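Local coordinates for protein cellobiose 2-epimerase (Spirochaeta thermophila DSM 6192, PDB 5ZIG) that probably catalyses the reversible epimerization of cellobiose to 4-O-beta-D-glucopyranosyl-D-mannose, at residues 319-324 against 342-347; 12-17 against 395-400; 143-148 against 202-207. All coordinates share one frame; numbering follows the deposited sequence.

Contact 1 of 3, residues 319-324 against 342-347; sequences AEAFVG and CTVWRF
Phe-322 and Trp-345 meet where helix 315-332 runs back against helix 336-352. One side of the phenyl ring packs on the tryptophan's methylene, Phe-322 CE1 lying 3.9 Å from Trp-345 CB. Further out, Trp-345 CE3 sits above the centre of one phenyl face, 4.1 Å from its plane. The two planes are inclined at 40° and the centroid of the Phe-322 ring is 5.2 Å from that of the tryptophan six-membered ring, an aromatic pair tilted at an intermediate angle. Both side chains leave their helices with CG trans to the main-chain nitrogen (chi1 178° in Phe-322), which swings the phenyl ring across to the neighbouring helix.

Beside the rings, Val-344 fills the space nearest the backbones. Its CG1 packs on Phe-322 CB at 4.1 Å and its CG2 on Ala-321 CB at 4.2 Å, so the valine fork straddles two consecutive residues. The small methyl of Ala-321 and the compact branched valine suit this place, because the helix axes come within 8.7 Å here, at 153° between their directions. No hydrogen bond crosses the contact; the two segments meet through apolar packing.

Around the rings, Leu-18 of helix 7-31 packs on both aromatic side chains, and the buried indole nitrogen of Trp-345 is satisfied by a hydrogen bond to Glu-17 OE1. On another side of helix 315-332, Glu-320 forms a salt bridge with Arg-388 and hydrogen bonds with His-385 and Trp-259. With just three residues linking the helices, this is an antiparallel helical hairpin, as found in the (alpha/alpha)6 barrel expected for an N-acylglucosamine 2-epimerase relative.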
# COMPACT_ATOMS: atom_id res chain seq x y z
N ALA A 319 -5.74 7.26 -5.29
CA ALA A 319 -4.72 6.54 -5.96
C ALA A 319 -5.11 5.09 -6.10
O ALA A 319 -5.04 4.54 -7.15
CB ALA A 319 -3.43 6.66 -5.23
N GLU A 320 -5.54 4.48 -5.01
CA GLU A 320 -5.89 3.06 -5.08
C GLU A 320 -7.15 2.84 -5.90
O GLU A 320 -7.29 1.79 -6.53
CB GLU A 320 -6.08 2.49 -3.68
CG GLU A 320 -4.80 2.45 -2.86
CD GLU A 320 -3.72 1.73 -3.58
OE1 GLU A 320 -4.06 0.81 -4.36
OE2 GLU A 320 -2.54 2.08 -3.38
N ALA A 321 -8.08 3.78 -5.85
CA ALA A 321 -9.26 3.68 -6.69
C ALA A 321 -8.88 3.70 -8.16
O ALA A 321 -9.48 2.99 -8.97
CB ALA A 321 -10.25 4.80 -6.35
N PHE A 322 -7.83 4.45 -8.52
CA PHE A 322 -7.34 4.44 -9.89
C PHE A 322 -6.84 3.05 -10.30
O PHE A 322 -7.28 2.48 -11.31
CB PHE A 322 -6.23 5.49 -10.04
CG PHE A 322 -5.60 5.54 -11.38
CD1 PHE A 322 -6.36 5.90 -12.50
CD2 PHE A 322 -4.26 5.24 -11.54
CE1 PHE A 322 -5.78 5.95 -13.76
CE2 PHE A 322 -3.67 5.28 -12.79
CZ PHE A 322 -4.43 5.64 -13.91
N VAL A 323 -5.92 2.46 -9.52
CA VAL A 323 -5.40 1.14 -9.88
C VAL A 323 -6.51 0.11 -9.85
O VAL A 323 -6.58 -0.78 -10.71
CB VAL A 323 -4.23 0.74 -8.96
CG1 VAL A 323 -3.61 -0.55 -9.45
CG2 VAL A 323 -3.19 1.85 -8.97
N GLY A 324 -7.44 0.27 -8.92
CA GLY A 324 -8.52 -0.69 -8.79
C GLY A 324 -9.46 -0.67 -9.98
O GLY A 324 -9.94 -1.72 -10.41
N CYS A 342 -10.31 7.00 -15.35
CA CYS A 342 -10.07 8.32 -15.93
C CYS A 342 -10.66 9.42 -15.06
O CYS A 342 -10.00 10.43 -14.81
CB CYS A 342 -10.65 8.39 -17.36
SG CYS A 342 -9.99 7.18 -18.59
N THR A 343 -11.89 9.22 -14.56
CA THR A 343 -12.51 10.22 -13.69
C THR A 343 -11.70 10.44 -12.42
O THR A 343 -11.48 11.58 -12.00
CB THR A 343 -13.94 9.77 -13.33
OG1 THR A 343 -14.78 9.89 -14.48
CG2 THR A 343 -14.52 10.62 -12.19
N VAL A 344 -11.26 9.35 -11.78
CA VAL A 344 -10.47 9.48 -10.56
C VAL A 344 -9.15 10.17 -10.86
O VAL A 344 -8.72 11.04 -10.10
CB VAL A 344 -10.27 8.09 -9.91
CG1 VAL A 344 -9.11 8.12 -8.91
CG2 VAL A 344 -11.55 7.67 -9.20
N TRP A 345 -8.52 9.82 -11.99
CA TRP A 345 -7.21 10.40 -12.29
C TRP A 345 -7.32 11.90 -12.54
O TRP A 345 -6.45 12.67 -12.12
CB TRP A 345 -6.57 9.71 -13.50
CG TRP A 345 -5.22 10.32 -13.78
CD1 TRP A 345 -4.90 11.18 -14.80
CD2 TRP A 345 -4.03 10.17 -12.99
NE1 TRP A 345 -3.57 11.55 -14.70
CE2 TRP A 345 -3.02 10.96 -13.60
CE3 TRP A 345 -3.72 9.44 -11.83
CZ2 TRP A 345 -1.73 11.03 -13.09
CZ3 TRP A 345 -2.44 9.52 -11.33
CH2 TRP A 345 -1.46 10.32 -11.95
N ARG A 346 -8.37 12.32 -13.24
CA ARG A 346 -8.63 13.74 -13.44
C ARG A 346 -8.78 14.45 -12.10
O ARG A 346 -8.24 15.55 -11.91
CB ARG A 346 -9.88 13.91 -14.32
CG ARG A 346 -10.12 15.32 -14.83
CD ARG A 346 -8.85 15.93 -15.41
NE ARG A 346 -9.11 17.22 -16.03
CZ ARG A 346 -8.15 18.07 -16.39
NH1 ARG A 346 -6.88 17.75 -16.19
NH2 ARG A 346 -8.47 19.23 -16.96
N PHE A 347 -9.50 13.84 -11.16
CA PHE A 347 -9.64 14.45 -9.85
C PHE A 347 -8.27 14.64 -9.19
O PHE A 347 -7.98 15.72 -8.65
CB PHE A 347 -10.55 13.59 -8.96
CG PHE A 347 -10.89 14.24 -7.66
CD1 PHE A 347 -11.92 15.17 -7.59
CD2 PHE A 347 -10.13 13.97 -6.51
CE1 PHE A 347 -12.22 15.80 -6.40
CE2 PHE A 347 -10.42 14.59 -5.32
CZ PHE A 347 -11.47 15.51 -5.26

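Contact 2 of 3, residues 12-17 against 395-400; sequences RQIRSE and RRIDTI
Arg-15 NE donates to Asp-398 OD1 at 3.0 Å, and a second bond beside it runs from Arg-15 NH2 to Asp-398 OD2 at 3.1 Å. The guanidinium thus takes the carboxylate side-on, one nitrogen to each oxygen. The two groups are nearly coplanar, 12° apart, and the NH2 bond is close to straight at 171°, with OD2 using its syn lone pair; OD1 is also met from the syn side, though tilted somewhat out of the carboxylate plane. A bend at chi2 (-79°) turns the long arginine chain so that its NE edge faces the aspartate.

Beneath the ion pair the contact is apolar. Ile-397 sends CG2 against Arg-15 CB at 3.9 Å, using the aliphatic root of the arginine as a hydrophobic surface, while its CD1 reaches Ile-14 CG2 at 3.7 Å, the two isoleucines crossing at about a right angle. Leu-11 and Leu-18 of helix 7-31 extend the greasy seat of Ile-397. With an alanine at Arg-15 the Asp-398 carboxylate would probably be left without its charged mate, and Ile-397 CG2 would lose the CG methylene it also packs on, keeping just the CB contact.

On the side of helix 7-31 turned from the contact, Ser-16 OG bonds to Gln-13 O at 2.8 Å, a carbonyl that also receives Glu-17 N. The chemistry is layered: branched aliphatics bury the inner part, and a charged pair with both ends fixed in rotation seals the partly exposed rim between the first and last helices of the chain.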
# COMPACT_ATOMS: atom_id res chain seq x y z
N ARG A 12 -3.95 7.31 -23.72
CA ARG A 12 -2.62 7.78 -24.09
C ARG A 12 -2.27 9.05 -23.33
O ARG A 12 -1.12 9.26 -22.93
CB ARG A 12 -2.53 8.06 -25.59
CG ARG A 12 -2.83 6.88 -26.51
CD ARG A 12 -2.21 7.13 -27.88
NE ARG A 12 -2.91 8.22 -28.55
CZ ARG A 12 -3.97 8.04 -29.33
NH1 ARG A 12 -4.43 6.80 -29.53
NH2 ARG A 12 -4.55 9.07 -29.92
N GLN A 13 -3.26 9.93 -23.17
CA GLN A 13 -3.03 11.15 -22.41
C GLN A 13 -2.66 10.81 -20.96
O GLN A 13 -1.65 11.29 -20.43
CB GLN A 13 -4.28 12.03 -22.50
CG GLN A 13 -4.20 13.39 -21.79
CD GLN A 13 -2.92 14.14 -22.09
OE1 GLN A 13 -2.35 14.01 -23.18
NE2 GLN A 13 -2.46 14.93 -21.13
N ILE A 14 -3.45 9.94 -20.31
CA ILE A 14 -3.24 9.63 -18.89
C ILE A 14 -1.90 8.94 -18.69
O ILE A 14 -1.17 9.22 -17.73
CB ILE A 14 -4.41 8.79 -18.36
CG1 ILE A 14 -5.64 9.69 -18.30
CG2 ILE A 14 -4.05 8.11 -16.97
CD1 ILE A 14 -6.95 8.96 -18.15
N ARG A 15 -1.56 8.03 -19.59
CA ARG A 15 -0.26 7.37 -19.53
C ARG A 15 0.87 8.39 -19.43
O ARG A 15 1.80 8.24 -18.63
CB ARG A 15 -0.10 6.48 -20.76
CG ARG A 15 0.90 5.40 -20.65
CD ARG A 15 2.31 5.91 -20.83
NE ARG A 15 3.23 4.78 -20.77
CZ ARG A 15 4.52 4.87 -20.48
NH1 ARG A 15 5.08 6.05 -20.20
NH2 ARG A 15 5.25 3.76 -20.47
N SER A 16 0.81 9.44 -20.26
CA SER A 16 1.88 10.42 -20.26
C SER A 16 1.90 11.24 -18.97
O SER A 16 2.98 11.57 -18.47
CB SER A 16 1.75 11.33 -21.49
OG SER A 16 0.82 12.36 -21.23
N GLU A 17 0.73 11.55 -18.40
CA GLU A 17 0.68 12.27 -17.13
C GLU A 17 1.18 11.39 -15.99
O GLU A 17 1.85 11.88 -15.07
CB GLU A 17 -0.74 12.76 -16.86
CG GLU A 17 -1.33 13.50 -18.06
CD GLU A 17 -2.78 13.93 -17.88
OE1 GLU A 17 -3.48 13.40 -16.99
OE2 GLU A 17 -3.23 14.81 -18.64
N ARG A 395 2.03 0.42 -16.70
CA ARG A 395 2.09 -0.94 -17.21
C ARG A 395 0.73 -1.41 -17.68
O ARG A 395 0.63 -2.08 -18.72
CB ARG A 395 2.64 -1.89 -16.15
CG ARG A 395 3.41 -3.06 -16.76
CD ARG A 395 3.51 -4.21 -15.77
NE ARG A 395 2.21 -4.58 -15.20
CZ ARG A 395 1.85 -4.36 -13.94
NH1 ARG A 395 2.69 -3.75 -13.11
NH2 ARG A 395 0.65 -4.73 -13.50
N ARG A 396 -0.32 -1.09 -16.93
CA ARG A 396 -1.64 -1.58 -17.27
C ARG A 396 -2.20 -0.87 -18.49
O ARG A 396 -2.80 -1.50 -19.37
CB ARG A 396 -2.59 -1.41 -16.09
CG ARG A 396 -2.36 -2.39 -14.94
CD ARG A 396 -3.14 -1.87 -13.71
NE ARG A 396 -2.80 -2.58 -12.48
CZ ARG A 396 -3.41 -3.69 -12.07
NH1 ARG A 396 -4.39 -4.22 -12.79
NH2 ARG A 396 -3.04 -4.26 -10.94
N ILE A 397 -2.04 0.46 -18.55
CA ILE A 397 -2.57 1.20 -19.70
C ILE A 397 -1.87 0.77 -20.97
O ILE A 397 -2.52 0.53 -22.00
CB ILE A 397 -2.49 2.72 -19.46
CG1 ILE A 397 -3.66 3.17 -18.58
CG2 ILE A 397 -2.58 3.48 -20.77
CD1 ILE A 397 -3.58 4.65 -18.17
N ASP A 398 -0.54 0.62 -20.92
CA ASP A 398 0.23 0.13 -22.06
C ASP A 398 -0.31 -1.20 -22.58
O ASP A 398 -0.50 -1.38 -23.79
CB ASP A 398 1.70 -0.05 -21.69
CG ASP A 398 2.46 1.25 -21.61
OD1 ASP A 398 1.86 2.32 -21.85
OD2 ASP A 398 3.67 1.21 -21.32
N THR A 399 -0.51 -2.16 -21.67
CA THR A 399 -1.10 -3.45 -22.04
C THR A 399 -2.44 -3.26 -22.72
O THR A 399 -2.75 -3.94 -23.72
CB THR A 399 -1.25 -4.32 -20.79
OG1 THR A 399 0.03 -4.81 -20.39
CG2 THR A 399 -2.18 -5.51 -21.06
N ILE A 400 -3.26 -2.33 -22.22
CA ILE A 400 -4.55 -2.08 -22.83
C ILE A 400 -4.37 -1.55 -24.25
O ILE A 400 -4.97 -2.06 -25.20
CB ILE A 400 -5.37 -1.10 -21.97
CG1 ILE A 400 -5.72 -1.74 -20.62
CG2 ILE A 400 -6.62 -0.64 -22.73
CD1 ILE A 400 -6.62 -0.86 -19.76

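Contact 3 of 3, residues 143-148 against 202-207; sequences TLAWET and STLFRT
Leu-204 extends toward helix 139-156 because its CG stands trans to the main-chain nitrogen (chi1 -177°), while Trp-146, with CG opposite its own carbonyl carbon (chi1 -86°), lays its indole across the gap. Leu-204 CD2 therefore comes down on a face of the six-membered ring: it lies 4.1 Å from the ring centroid, 26° off the normal, a CH-pi contact. The nearest ring atom is Trp-146 CZ3, at 3.7 Å from Leu-204 CD2. The other branch is looser, with Leu-204 CD1 at 4.5 Å from Ala-145 CB. A forked leucine suits the place, one methyl serving the ring and the other the alanine, whose small side chain permits that approach.

Phe-149 of the same helix meets the indole edge-to-face, and Val-213 of helix 211-228 also touches it. Within the helices, Thr-148 OG1 and Thr-207 OG1 each bond back to a carbonyl one turn earlier, the latter to Thr-203 O at 2.6 Å.

The CA atoms of Ala-145 and Leu-204 stay 8.1 Å apart, so long side chains must bridge the helices. Side-chain packing of this kind, between helices 139-156 and 191-208, is consistent with the (alpha/alpha)6 barrel expected of this family.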
# COMPACT_ATOMS: atom_id res chain seq x y z
N THR A 143 18.16 -12.04 2.14
CA THR A 143 18.29 -12.83 3.36
C THR A 143 17.52 -12.20 4.52
O THR A 143 16.84 -12.89 5.28
CB THR A 143 19.76 -13.03 3.70
OG1 THR A 143 20.36 -13.81 2.66
CG2 THR A 143 19.92 -13.77 5.02
N LEU A 144 17.56 -10.86 4.62
CA LEU A 144 16.81 -10.19 5.67
C LEU A 144 15.31 -10.31 5.45
O LEU A 144 14.55 -10.49 6.42
CB LEU A 144 17.23 -8.72 5.76
CG LEU A 144 18.51 -8.56 6.59
CD1 LEU A 144 19.16 -7.22 6.33
CD2 LEU A 144 18.15 -8.70 8.06
N ALA A 145 14.85 -10.21 4.22
CA ALA A 145 13.42 -10.43 3.98
C ALA A 145 13.01 -11.83 4.42
O ALA A 145 11.92 -12.03 4.96
CB ALA A 145 13.08 -10.18 2.51
N TRP A 146 13.90 -12.81 4.23
CA TRP A 146 13.59 -14.19 4.58
C TRP A 146 13.56 -14.39 6.08
O TRP A 146 12.70 -15.13 6.60
CB TRP A 146 14.62 -15.13 3.95
CG TRP A 146 14.29 -15.54 2.56
CD1 TRP A 146 15.10 -15.43 1.46
CD2 TRP A 146 13.07 -16.12 2.09
NE1 TRP A 146 14.46 -15.92 0.35
CE2 TRP A 146 13.21 -16.35 0.71
CE3 TRP A 146 11.87 -16.48 2.71
CZ2 TRP A 146 12.21 -16.91 -0.05
CZ3 TRP A 146 10.88 -17.04 1.95
CH2 TRP A 146 11.06 -17.25 0.58
N GLU A 147 14.50 -13.77 6.80
CA GLU A 147 14.47 -13.79 8.25
C GLU A 147 13.17 -13.21 8.79
O GLU A 147 12.56 -13.75 9.72
CB GLU A 147 15.66 -13.00 8.80
CG GLU A 147 15.92 -13.18 10.31
CD GLU A 147 17.03 -12.27 10.82
OE1 GLU A 147 16.95 -11.03 10.66
OE2 GLU A 147 18.00 -12.80 11.38
N THR A 148 12.71 -12.10 8.20
CA THR A 148 11.51 -11.44 8.71
C THR A 148 10.26 -12.27 8.41
O THR A 148 9.40 -12.44 9.28
CB THR A 148 11.42 -10.03 8.11
OG1 THR A 148 12.71 -9.39 8.18
CG2 THR A 148 10.40 -9.18 8.84
N SER A 202 2.91 -11.75 -1.94
CA SER A 202 2.83 -11.78 -3.41
C SER A 202 4.15 -11.38 -4.04
O SER A 202 4.65 -12.06 -4.95
CB SER A 202 1.70 -10.87 -3.91
OG SER A 202 0.42 -11.38 -3.57
N THR A 203 4.76 -10.31 -3.54
CA THR A 203 6.02 -9.80 -4.10
C THR A 203 7.21 -10.69 -3.71
O THR A 203 8.11 -10.91 -4.53
CB THR A 203 6.21 -8.33 -3.67
OG1 THR A 203 5.30 -7.50 -4.40
CG2 THR A 203 7.64 -7.83 -3.93
N LEU A 204 7.24 -11.20 -2.48
CA LEU A 204 8.30 -12.14 -2.11
C LEU A 204 8.19 -13.42 -2.94
O LEU A 204 9.21 -13.96 -3.38
CB LEU A 204 8.25 -12.45 -0.60
CG LEU A 204 9.34 -13.38 -0.05
CD1 LEU A 204 10.74 -12.79 -0.25
CD2 LEU A 204 9.11 -13.78 1.42
N PHE A 205 6.97 -13.87 -3.21
CA PHE A 205 6.78 -15.04 -4.07
C PHE A 205 7.14 -14.74 -5.52
O PHE A 205 7.74 -15.59 -6.20
CB PHE A 205 5.33 -15.53 -3.98
CG PHE A 205 5.04 -16.73 -4.85
CD1 PHE A 205 5.49 -17.99 -4.48
CD2 PHE A 205 4.32 -16.59 -6.03
CE1 PHE A 205 5.22 -19.08 -5.27
CE2 PHE A 205 4.05 -17.68 -6.83
CZ PHE A 205 4.50 -18.93 -6.45
N ARG A 206 6.77 -13.56 -6.03
CA ARG A 206 7.19 -13.19 -7.38
C ARG A 206 8.71 -13.19 -7.49
O ARG A 206 9.27 -13.62 -8.50
CB ARG A 206 6.64 -11.81 -7.75
CG ARG A 206 7.15 -11.35 -9.12
CD ARG A 206 6.57 -9.97 -9.54
NE ARG A 206 5.23 -10.12 -10.08
CZ ARG A 206 4.12 -9.84 -9.42
NH1 ARG A 206 4.18 -9.38 -8.18
NH2 ARG A 206 2.94 -10.01 -10.01
N THR A 207 9.39 -12.70 -6.45
CA THR A 207 10.84 -12.57 -6.47
C THR A 207 11.54 -13.93 -6.36
O THR A 207 12.61 -14.12 -6.93
CB THR A 207 11.29 -11.63 -5.33
OG1 THR A 207 10.49 -10.42 -5.34
CG2 THR A 207 12.78 -11.28 -5.40

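Contacts 1 and 2 are neighbours, their centres 13 Å apart on the same side of the chain's centre; Ile-14 packs on Cys-342 and Trp-345, so helices 7-31, 315-332, 336-352 and 384-402 pack as one connected cluster. Contact 3, between helices 139-156 and 191-208, lies about 29 Å centre to centre from each, and across the chain's centre from contact 1. Along the sequence, contact 2 encloses the others: helix 7-31 opens the chain, contact 3 and then contact 1 follow, and helix 384-402 returns to the start. This is consistent with a closed helical barrel, in which contact 2 joins the ends of the ring.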